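Local coordinates for protein unsaturated chondroitin disaccharide hydrolase (Streptococcus agalactiae, PDB 3WUX) that hydrolyses unsaturated chondroitin, hyaluronan and heparin disaccharides, preferring sulfated ones, and releases the unsaturated uronic acid from their non-reducing end, at residues Lys5-Glu10 / Asp213-Phe218; Pro15-Asn20 / Phe279-Pro284; Asn103-Arg108 / Ile141-Lys146. The protein carries 2 engineered substitutions. One frame throughout, in Å; residues are numbered along the deposited sequence.

Contact 1 (Lys5-Glu10 / Asp213-Phe218); sequences KPVKVE and DDSSAF. With EDO (1,2-ethanediol), chain E.
S215 turns its OG beside its own backbone N (chi1 -70°), and this rotation aims the hydroxyl at the carbonyl of K8. V7 places CG1 anti to its carbonyl carbon (chi1 -63°), which leaves CG2 between the backbone N and the carbonyl carbon, facing the same hydroxyl. S215 OG donates to K8 O at 2.7 Å. The hydroxyl comes from above the carbonyl plane and does not follow a lone pair. V7 CG2 lies 3.4 Å from S215 OG, so the oxygen is flanked by a methyl group while it is bonded. The second bond is backbone to backbone, from K8 N to D213 O at 2.8 Å. The CA of V7 also approaches that carbonyl, with 3.4 Å between V7 CA and D213 O in a CH...O contact. K8 is therefore held at both its N and its O. Its side chain lends only its base, with CB near D213 O, and then runs extended away from the contact.

The two segments are irregular. Here the N-terminal arm of this alpha6/alpha6-barrel enzyme lies on the outside of the barrel, along the loop that follows helix 193-210. V7 also touches L271 of helix 266-281.

Within that loop D214 forms an Asx turn: S216 N donates to D214 OD1 at 3.0 Å, from above the carboxylate plane. D214 is also paired with R212 by a salt bridge. One water joins the segments further along, donating to E10 OE2 at 2.7 Å and to D214 O at 2.8 Å. The ammonium of K5 binds V211 O, just before the loop segment. An ethanediol, probably from the crystallisation liquor, takes a hydrogen bond from V7 N to its O1 at 3.1 Å.

Contact 2 (Pro15-Asn20 / Phe279-Pro284); sequences PKRFLN and FLNRLP. With EDO (1,2-ethanediol), chain I; EDO (1,2-ethanediol), chain H.
In the conformer described here, one of two deposited, R17 reaches from the short helix 16-19 to the end of helix 266-281. There its NH1 donates to L280 O at 2.8 Å, with an N-H...O angle of 154°. The acceptor lies in the guanidinium plane, but NH1 stands above the plane of the carbonyl. L283 N bonds to the same oxygen from the opposite face, so L280 O is gripped from two sides. A weak bond runs to it from R17 NH2, at 3.3 Å from L280 O.

This bond and the F18 ring beside it form the tight part of the contact. The far end of the ring meets the leucines: F18 CZ is 4.0 Å from L280 CD2. L283 CD1 is looser, at the ring edge, 4.5 Å from F18 CE1. A335 and M339 of helix 329-347 complete this apolar patch. The ring also lies along R17 of its own helix, with R17 CG 3.7 Å above one face, over the ring centre. R17 gets there with CG between its backbone N and carbonyl carbon (chi1 73°) and a bend at chi3.

The other side is polar and less enclosed. R17 NH2 lies 3.1 Å from N281 OD1, with the guanidinium and amide planes 23° apart. That amide is held mainly by the N-terminal arm: OD1 accepts from E13 N, and ND2 donates to S11 O and to E10 OE1. R17 NH2 also donates to E13 O. In this alpha6/alpha6 barrel the contact joins the N-terminal arm to the barrel: a short helix of the arm packs, largely buried, on the C-terminal end of helix 266-281.

Contact 3 (Asn103-Arg108 / Ile141-Lys146); sequences NRINNR and IKAADK
I105 of helix 88-106 packs against helix 134-149, two helices of the alpha6/alpha6 barrel. Its CG1 lies 3.9 Å from A143 N, against the backbone between K142 and A143. CG1 points there because it is anti to the backbone N (chi1 -168°). I105 CD1 continues along the helix surface, 4.4 Å from A143 CB and 4.2 Å from K146 CB. The other branch reaches K142 as well, with I105 CG2 at 4.1 Å from K142 CB. One isoleucine thus touches two successive turns of the partner helix, with K142 and K146 as its flanks. The outer margin is polar. The extended chain of K142 runs past the amide of N106, and K142 NZ donates to N106 OD1 at 2.8 Å, tilted 18° from the carbonyl plane.

Around these contacts stand residues of the next shell. Y120 of helix 116-131 touches both I105 and A143. L111, in the loop after helix 88-106, lies against I105 and K146. L182 of helix 181-190 packs on A143. The side chain of A143 is about 9 Å from that of N115, the engineered position of the nucleophile. E138, one turn before K142 on the same helix, probably helps hold the lysine in place: its OE1 forms a salt bridge with K142 NZ.

In the fold
Contacts 1 and 2 are neighbours, with centres 19 Å apart. They join the same N-terminal arm to the barrel exterior, and their segments alternate along the chain. E10 of contact 1 links them directly: its OE2 forms a salt bridge with R282 NH2 of contact 2 at 2.8 Å. Contact 3 is nested in the chain loops closed by both. Its centre is about 35 Å from that of contact 1 and 42 Å from that of contact 2. Contact 1 lies away from the annotated sites. L283 of contact 2 is about 12 Å from substrate-binding R247, side chain to side chain. Contact 3 comes closer, with about 9 Å between the side chains of A143 and N115, the engineered nucleophile position.

Contact 1 (Lys5-Glu10 / Asp213-Phe218)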
loop_
_atom_site.group_PDB
_atom_site.type_symbol
_atom_site.label_atom_id
_atom_site.label_comp_id
_atom_site.label_asym_id
_atom_site.label_seq_id
_atom_site.Cartn_x
_atom_site.Cartn_y
_atom_site.Cartn_z
ATOM N N LYS A 5 -2.467 -11.334 20.353
ATOM C CA LYS A 5 -3.615 -11.272 21.250
ATOM C C LYS A 5 -4.892 -11.646 20.506
ATOM O O LYS A 5 -4.964 -11.515 19.276
ATOM C CB LYS A 5 -3.759 -9.865 21.812
ATOM C CG LYS A 5 -4.242 -8.865 20.784
ATOM C CD LYS A 5 -4.306 -7.481 21.390
ATOM C CE LYS A 5 -4.693 -6.452 20.344
ATOM N NZ LYS A 5 -4.737 -5.069 20.922
ATOM N N PRO A 6 -5.904 -12.130 21.243
ATOM C CA PRO A 6 -7.191 -12.466 20.620
ATOM C C PRO A 6 -7.842 -11.231 20.017
ATOM O O PRO A 6 -7.830 -10.170 20.651
ATOM C CB PRO A 6 -8.039 -12.941 21.804
ATOM C CG PRO A 6 -7.064 -13.369 22.835
ATOM C CD PRO A 6 -5.864 -12.492 22.671
ATOM N N VAL A 7 -8.400 -11.356 18.816
ATOM C CA VAL A 7 -9.248 -10.301 18.272
ATOM C C VAL A 7 -10.574 -10.906 17.861
ATOM O O VAL A 7 -10.667 -12.115 17.651
ATOM C CB VAL A 7 -8.618 -9.610 17.049
ATOM C CG1 VAL A 7 -7.318 -8.922 17.440
ATOM C CG2 VAL A 7 -8.390 -10.620 15.917
ATOM N N LYS A 8 -11.604 -10.075 17.747
ATOM C CA LYS A 8 -12.894 -10.548 17.269
ATOM C C LYS A 8 -12.859 -10.697 15.751
ATOM O O LYS A 8 -12.574 -9.736 15.029
ATOM C CB LYS A 8 -14.015 -9.584 17.657
ATOM C CG LYS A 8 -15.354 -9.886 16.996
ATOM C CD LYS A 8 -16.482 -9.121 17.683
ATOM C CE LYS A 8 -17.790 -9.238 16.912
ATOM N NZ LYS A 8 -18.924 -8.611 17.661
ATOM N N VAL A 9 -13.120 -11.907 15.268
ATOM C CA VAL A 9 -13.249 -12.125 13.833
ATOM C C VAL A 9 -14.735 -12.150 13.453
ATOM O O VAL A 9 -15.448 -13.122 13.749
ATOM C CB VAL A 9 -12.542 -13.427 13.403
ATOM C CG1 VAL A 9 -12.640 -13.613 11.887
ATOM C CG2 VAL A 9 -11.070 -13.399 13.821
ATOM N N GLU A 10 -15.210 -11.083 12.813
ATOM C CA GLU A 10 -16.601 -11.029 12.376
ATOM C C GLU A 10 -16.826 -12.021 11.259
ATOM O O GLU A 10 -15.917 -12.268 10.475
ATOM C CB GLU A 10 -16.960 -9.617 11.898
ATOM C CG GLU A 10 -16.888 -8.552 12.994
ATOM C CD GLU A 10 -17.132 -7.131 12.485
ATOM O OE1 GLU A 10 -17.268 -6.923 11.260
ATOM O OE2 GLU A 10 -17.185 -6.200 13.322
ATOM N N ASP A 213 -8.993 -4.878 19.901
ATOM C CA ASP A 213 -9.549 -6.211 20.110
ATOM C C ASP A 213 -10.764 -6.532 19.219
ATOM O O ASP A 213 -11.171 -7.691 19.134
ATOM C CB ASP A 213 -9.847 -6.468 21.595
ATOM C CG ASP A 213 -10.844 -5.481 22.184
ATOM O OD1 ASP A 213 -11.721 -4.999 21.449
ATOM O OD2 ASP A 213 -10.755 -5.202 23.406
ATOM N N ASP A 214 -11.322 -5.523 18.541
ATOM C CA ASP A 214 -12.432 -5.752 17.608
ATOM C C ASP A 214 -11.975 -5.841 16.138
ATOM O O ASP A 214 -12.809 -5.862 15.226
ATOM C CB ASP A 214 -13.539 -4.692 17.770
ATOM C CG ASP A 214 -13.124 -3.306 17.281
ATOM O OD1 ASP A 214 -11.934 -3.094 16.947
ATOM O OD2 ASP A 214 -14.006 -2.415 17.238
ATOM N N SER A 215 -10.655 -5.879 15.959
ATOM C CA SER A 215 -9.973 -6.019 14.666
ATOM C C SER A 215 -9.807 -4.707 13.901
ATOM O O SER A 215 -9.277 -4.703 12.790
ATOM C CB SER A 215 -10.616 -7.092 13.773
ATOM O OG SER A 215 -10.367 -8.383 14.292
ATOM N N SER A 216 -10.240 -3.598 14.499
ATOM C CA SER A 216 -9.992 -2.294 13.894
ATOM C C SER A 216 -8.548 -1.844 14.092
ATOM O O SER A 216 -7.941 -2.087 15.134
ATOM C CB SER A 216 -10.930 -1.225 14.450
ATOM O OG SER A 216 -10.559 0.054 13.963
ATOM N N ALA A 217 -7.994 -1.179 13.087
ATOM C CA ALA A 217 -6.690 -0.553 13.260
ATOM C C ALA A 217 -6.889 0.623 14.213
ATOM O O ALA A 217 -8.005 1.114 14.377
ATOM C CB ALA A 217 -6.153 -0.061 11.932
ATOM N N PHE A 218 -5.814 1.079 14.840
ATOM C CA PHE A 218 -5.915 2.227 15.729
ATOM C C PHE A 218 -4.775 3.207 15.452
ATOM O O PHE A 218 -3.848 2.886 14.702
ATOM C CB PHE A 218 -5.897 1.760 17.183
ATOM C CG PHE A 218 -6.415 2.781 18.157
ATOM C CD1 PHE A 218 -7.272 3.797 17.743
ATOM C CD2 PHE A 218 -6.035 2.732 19.485
ATOM C CE1 PHE A 218 -7.739 4.742 18.646
ATOM C CE2 PHE A 218 -6.494 3.673 20.388
ATOM C CZ PHE A 218 -7.351 4.679 19.969
HETATM C C1 EDO E . -5.179 -13.216 16.715
HETATM O O1 EDO E . -6.519 -13.217 17.218
HETATM C C2 EDO E . -4.751 -14.631 16.348
HETATM O O2 EDO E . -5.432 -15.584 17.172
HETATM O O HOH W 1 -15.547 -6.246 15.508
#

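Contact 2 (Pro15-Asn20 / Phe279-Pro284)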
loop_
_atom_site.group_PDB
_atom_site.type_symbol
_atom_site.label_atom_id
_atom_site.label_comp_id
_atom_site.label_asym_id
_atom_site.label_seq_id
_atom_site.Cartn_x
_atom_site.Cartn_y
_atom_site.Cartn_z
ATOM N N PRO A 15 -22.399 -12.608 2.254
ATOM C CA PRO A 15 -21.287 -12.891 1.331
ATOM C C PRO A 15 -21.687 -12.962 -0.141
ATOM O O PRO A 15 -20.804 -12.885 -0.994
ATOM C CB PRO A 15 -20.748 -14.242 1.823
ATOM C CG PRO A 15 -21.892 -14.852 2.599
ATOM C CD PRO A 15 -22.583 -13.686 3.243
ATOM N N LYS A 16 -22.982 -13.087 -0.452
ATOM C CA LYS A 16 -23.384 -13.139 -1.847
ATOM C C LYS A 16 -23.145 -11.816 -2.575
ATOM O O LYS A 16 -23.090 -11.779 -3.805
ATOM C CB LYS A 16 -24.839 -13.621 -1.997
ATOM C CG LYS A 16 -24.984 -15.140 -1.936
ATOM C CD LYS A 16 -26.414 -15.564 -1.640
ATOM C CE LYS A 16 -26.554 -17.083 -1.593
ATOM N NZ LYS A 16 -26.201 -17.698 -2.902
ATOM N N ARG A 17 -23.000 -10.726 -1.825
ATOM C CA ARG A 17 -22.701 -9.433 -2.442
ATOM C C ARG A 17 -21.326 -9.476 -3.102
ATOM O O ARG A 17 -21.010 -8.649 -3.954
ATOM C CB ARG A 17 -22.761 -8.297 -1.417
ATOM C CG ARG A 17 -21.580 -8.275 -0.454
ATOM C CD ARG A 17 -21.850 -7.402 0.768
ATOM N NE ARG A 17 -21.169 -7.937 1.942
ATOM C CZ ARG A 17 -20.311 -7.258 2.698
ATOM N NH1 ARG A 17 -20.032 -5.991 2.417
ATOM N NH2 ARG A 17 -19.745 -7.845 3.745
ATOM N N PHE A 18 -20.517 -10.455 -2.711
ATOM C CA PHE A 18 -19.232 -10.692 -3.376
ATOM C C PHE A 18 -19.334 -11.901 -4.299
ATOM O O PHE A 18 -18.902 -11.850 -5.444
ATOM C CB PHE A 18 -18.117 -10.918 -2.340
ATOM C CG PHE A 18 -17.959 -9.791 -1.366
ATOM C CD1 PHE A 18 -17.593 -8.528 -1.804
ATOM C CD2 PHE A 18 -18.172 -9.993 -0.010
ATOM C CE1 PHE A 18 -17.446 -7.493 -0.914
ATOM C CE2 PHE A 18 -18.029 -8.955 0.894
ATOM C CZ PHE A 18 -17.675 -7.702 0.443
ATOM N N LEU A 19 -19.892 -12.992 -3.787
ATOM C CA LEU A 19 -19.922 -14.259 -4.523
ATOM C C LEU A 19 -20.706 -14.221 -5.836
ATOM O O LEU A 19 -20.425 -14.992 -6.760
ATOM C CB LEU A 19 -20.427 -15.386 -3.615
ATOM C CG LEU A 19 -19.495 -15.730 -2.452
ATOM C CD1 LEU A 19 -20.194 -16.604 -1.430
ATOM C CD2 LEU A 19 -18.248 -16.438 -2.977
ATOM N N ASN A 20 -21.674 -13.313 -5.930
ATOM C CA ASN A 20 -22.442 -13.157 -7.160
ATOM C C ASN A 20 -21.799 -12.270 -8.228
ATOM O O ASN A 20 -22.329 -12.143 -9.317
ATOM C CB ASN A 20 -23.855 -12.660 -6.853
ATOM C CG ASN A 20 -24.740 -13.745 -6.287
ATOM O OD1 ASN A 20 -24.486 -14.937 -6.480
ATOM N ND2 ASN A 20 -25.802 -13.341 -5.603
ATOM N N PHE A 279 -13.138 -4.880 7.533
ATOM C CA PHE A 279 -13.123 -3.955 6.405
ATOM C C PHE A 279 -14.291 -4.247 5.442
ATOM O O PHE A 279 -15.033 -3.336 5.043
ATOM C CB PHE A 279 -11.760 -4.088 5.700
ATOM C CG PHE A 279 -11.515 -3.102 4.559
ATOM C CD1 PHE A 279 -10.861 -1.893 4.786
ATOM C CD2 PHE A 279 -11.851 -3.433 3.250
ATOM C CE1 PHE A 279 -10.595 -0.999 3.732
ATOM C CE2 PHE A 279 -11.580 -2.555 2.193
ATOM C CZ PHE A 279 -10.959 -1.338 2.429
ATOM N N LEU A 280 -14.445 -5.516 5.063
ATOM C CA LEU A 280 -15.452 -5.916 4.071
ATOM C C LEU A 280 -16.851 -5.610 4.574
ATOM O O LEU A 280 -17.722 -5.197 3.813
ATOM C CB LEU A 280 -15.347 -7.413 3.774
ATOM C CG LEU A 280 -14.064 -7.863 3.060
ATOM C CD1 LEU A 280 -14.091 -9.372 2.872
ATOM C CD2 LEU A 280 -13.921 -7.167 1.708
ATOM N N ASN A 281 -17.054 -5.816 5.871
ATOM C CA ASN A 281 -18.359 -5.602 6.472
ATOM C C ASN A 281 -18.760 -4.137 6.526
ATOM O O ASN A 281 -19.928 -3.819 6.731
ATOM C CB ASN A 281 -18.410 -6.235 7.860
ATOM C CG ASN A 281 -18.571 -7.725 7.792
ATOM O OD1 ASN A 281 -18.959 -8.263 6.747
ATOM N ND2 ASN A 281 -18.292 -8.411 8.897
ATOM N N ARG A 282 -17.791 -3.248 6.343
ATOM C CA ARG A 282 -18.069 -1.815 6.344
ATOM C C ARG A 282 -17.896 -1.159 4.979
ATOM O O ARG A 282 -17.811 0.064 4.873
ATOM C CB ARG A 282 -17.245 -1.108 7.440
ATOM C CG ARG A 282 -17.743 -1.444 8.860
ATOM C CD ARG A 282 -16.645 -1.360 9.906
ATOM N NE ARG A 282 -17.089 -1.858 11.209
ATOM C CZ ARG A 282 -17.196 -3.145 11.527
ATOM N NH1 ARG A 282 -16.886 -4.080 10.634
ATOM N NH2 ARG A 282 -17.616 -3.501 12.739
ATOM N N LEU A 283 -17.850 -1.975 3.926
ATOM C CA LEU A 283 -17.878 -1.440 2.573
ATOM C C LEU A 283 -19.298 -1.046 2.196
ATOM O O LEU A 283 -20.259 -1.708 2.595
ATOM C CB LEU A 283 -17.347 -2.460 1.556
ATOM C CG LEU A 283 -15.853 -2.747 1.665
ATOM C CD1 LEU A 283 -15.441 -3.846 0.669
ATOM C CD2 LEU A 283 -15.055 -1.474 1.409
ATOM N N PRO A 284 -19.433 0.039 1.419
ATOM C CA PRO A 284 -20.738 0.484 0.922
ATOM C C PRO A 284 -21.167 -0.342 -0.286
ATOM O O PRO A 284 -20.512 -1.334 -0.631
ATOM C CB PRO A 284 -20.467 1.927 0.510
ATOM C CG PRO A 284 -19.041 1.895 0.045
ATOM C CD PRO A 284 -18.337 0.915 0.960
HETATM C C1 EDO I . -17.924 -0.355 13.981
HETATM O O1 EDO I . -18.538 0.187 12.798
HETATM C C2 EDO I . -18.880 -1.293 14.707
HETATM O O2 EDO I . -18.137 -2.317 15.375
HETATM C C1 EDO H . -19.069 -18.922 -6.174
HETATM O O1 EDO H . -19.734 -17.891 -6.916
HETATM C C2 EDO H . -19.883 -20.211 -6.203
HETATM O O2 EDO H . -19.742 -20.882 -4.938
#

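Contact 3 (Asn103-Arg108 / Ile141-Lys146)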
loop_
_atom_site.group_PDB
_atom_site.type_symbol
_atom_site.label_atom_id
_atom_site.label_comp_id
_atom_site.label_asym_id
_atom_site.label_seq_id
_atom_site.Cartn_x
_atom_site.Cartn_y
_atom_site.Cartn_z
ATOM N N ASN A 103 21.433 8.519 -3.843
ATOM C CA ASN A 103 21.962 9.807 -3.404
ATOM C C ASN A 103 21.269 10.271 -2.132
ATOM O O ASN A 103 21.914 10.721 -1.185
ATOM C CB ASN A 103 21.782 10.861 -4.503
ATOM C CG ASN A 103 22.324 12.223 -4.105
ATOM O OD1 ASN A 103 21.566 13.168 -3.873
ATOM N ND2 ASN A 103 23.644 12.325 -4.011
ATOM N N ARG A 104 19.947 10.136 -2.119
ATOM C CA ARG A 104 19.124 10.613 -1.015
ATOM C C ARG A 104 19.418 9.900 0.299
ATOM O O ARG A 104 19.406 10.524 1.364
ATOM C CB ARG A 104 17.640 10.467 -1.367
ATOM C CG ARG A 104 16.708 10.858 -0.237
ATOM C CD ARG A 104 15.257 10.781 -0.662
ATOM N NE ARG A 104 14.374 11.282 0.390
ATOM C CZ ARG A 104 13.057 11.408 0.273
ATOM N NH1 ARG A 104 12.448 11.070 -0.858
ATOM N NH2 ARG A 104 12.347 11.871 1.295
ATOM N N ILE A 105 19.676 8.597 0.231
ATOM C CA ILE A 105 20.006 7.845 1.440
ATOM C C ILE A 105 21.466 8.078 1.836
ATOM O O ILE A 105 21.807 8.067 3.028
ATOM C CB ILE A 105 19.716 6.324 1.283
ATOM C CG1 ILE A 105 19.795 5.604 2.633
ATOM C CG2 ILE A 105 20.658 5.687 0.271
ATOM C CD1 ILE A 105 18.775 6.083 3.641
ATOM N N ASN A 106 22.323 8.301 0.843
ATOM C CA ASN A 106 23.726 8.596 1.114
ATOM C C ASN A 106 23.883 9.907 1.887
ATOM O O ASN A 106 24.709 10.016 2.792
ATOM C CB ASN A 106 24.519 8.671 -0.194
ATOM C CG ASN A 106 24.926 7.307 -0.726
ATOM O OD1 ASN A 106 24.956 6.316 0.005
ATOM N ND2 ASN A 106 25.272 7.259 -2.012
ATOM N N ASN A 107 23.078 10.898 1.518
ATOM C CA ASN A 107 23.157 12.222 2.120
ATOM C C ASN A 107 22.071 12.501 3.143
ATOM O O ASN A 107 21.916 13.645 3.584
ATOM C CB ASN A 107 23.106 13.298 1.040
ATOM C CG ASN A 107 24.401 13.407 0.283
ATOM O OD1 ASN A 107 25.329 14.089 0.722
ATOM N ND2 ASN A 107 24.482 12.729 -0.854
ATOM N N ARG A 108 21.313 11.463 3.497
ATOM C CA ARG A 108 20.252 11.575 4.494
ATOM C C ARG A 108 19.333 12.755 4.218
ATOM O O ARG A 108 19.069 13.559 5.105
ATOM C CB ARG A 108 20.847 11.691 5.900
ATOM C CG ARG A 108 21.470 10.405 6.434
ATOM C CD ARG A 108 21.998 10.585 7.862
ATOM N NE ARG A 108 21.001 11.169 8.764
ATOM C CZ ARG A 108 21.026 12.424 9.212
ATOM N NH1 ARG A 108 22.008 13.241 8.850
ATOM N NH2 ARG A 108 20.070 12.861 10.024
ATOM N N ILE A 141 19.944 -1.748 1.007
ATOM C CA ILE A 141 20.600 -2.173 2.239
ATOM C C ILE A 141 20.905 -0.961 3.119
ATOM O O ILE A 141 20.730 -1.008 4.342
ATOM C CB ILE A 141 21.888 -2.976 1.970
ATOM C CG1 ILE A 141 21.578 -4.222 1.134
ATOM C CG2 ILE A 141 22.549 -3.371 3.291
ATOM C CD1 ILE A 141 20.637 -5.210 1.818
ATOM N N LYS A 142 21.332 0.132 2.493
ATOM C CA LYS A 142 21.562 1.377 3.223
ATOM C C LYS A 142 20.302 1.919 3.906
ATOM O O LYS A 142 20.365 2.442 5.021
ATOM C CB LYS A 142 22.175 2.428 2.299
ATOM C CG LYS A 142 23.648 2.176 2.031
ATOM C CD LYS A 142 24.252 3.246 1.131
ATOM C CE LYS A 142 25.765 3.067 1.053
ATOM N NZ LYS A 142 26.397 3.866 -0.033
ATOM N N ALA A 143 19.152 1.794 3.247
ATOM C CA ALA A 143 17.902 2.195 3.883
ATOM C C ALA A 143 17.537 1.256 5.033
ATOM O O ALA A 143 17.061 1.699 6.081
ATOM C CB ALA A 143 16.777 2.267 2.866
ATOM N N ALA A 144 17.756 -0.043 4.841
ATOM C CA ALA A 144 17.519 -1.015 5.913
ATOM C C ALA A 144 18.380 -0.709 7.138
ATOM O O ALA A 144 17.922 -0.818 8.283
ATOM C CB ALA A 144 17.788 -2.428 5.425
ATOM N N ASP A 145 19.632 -0.335 6.896
ATOM C CA ASP A 145 20.532 0.022 7.998
ATOM C C ASP A 145 20.053 1.283 8.727
ATOM O O ASP A 145 20.146 1.365 9.950
ATOM C CB ASP A 145 21.970 0.176 7.496
ATOM C CG ASP A 145 22.612 -1.156 7.163
ATOM O OD1 ASP A 145 22.139 -2.188 7.687
ATOM O OD2 ASP A 145 23.592 -1.174 6.380
ATOM N N LYS A 146 19.526 2.249 7.977
ATOM C CA LYS A 146 18.932 3.452 8.574
ATOM C C LYS A 146 17.709 3.103 9.435
ATOM O O LYS A 146 17.504 3.664 10.516
ATOM C CB LYS A 146 18.567 4.464 7.477
ATOM C CG LYS A 146 17.704 5.640 7.939
ATOM C CD LYS A 146 18.342 6.410 9.087
ATOM C CE LYS A 146 17.288 7.044 10.004
ATOM N NZ LYS A 146 16.729 8.327 9.488
#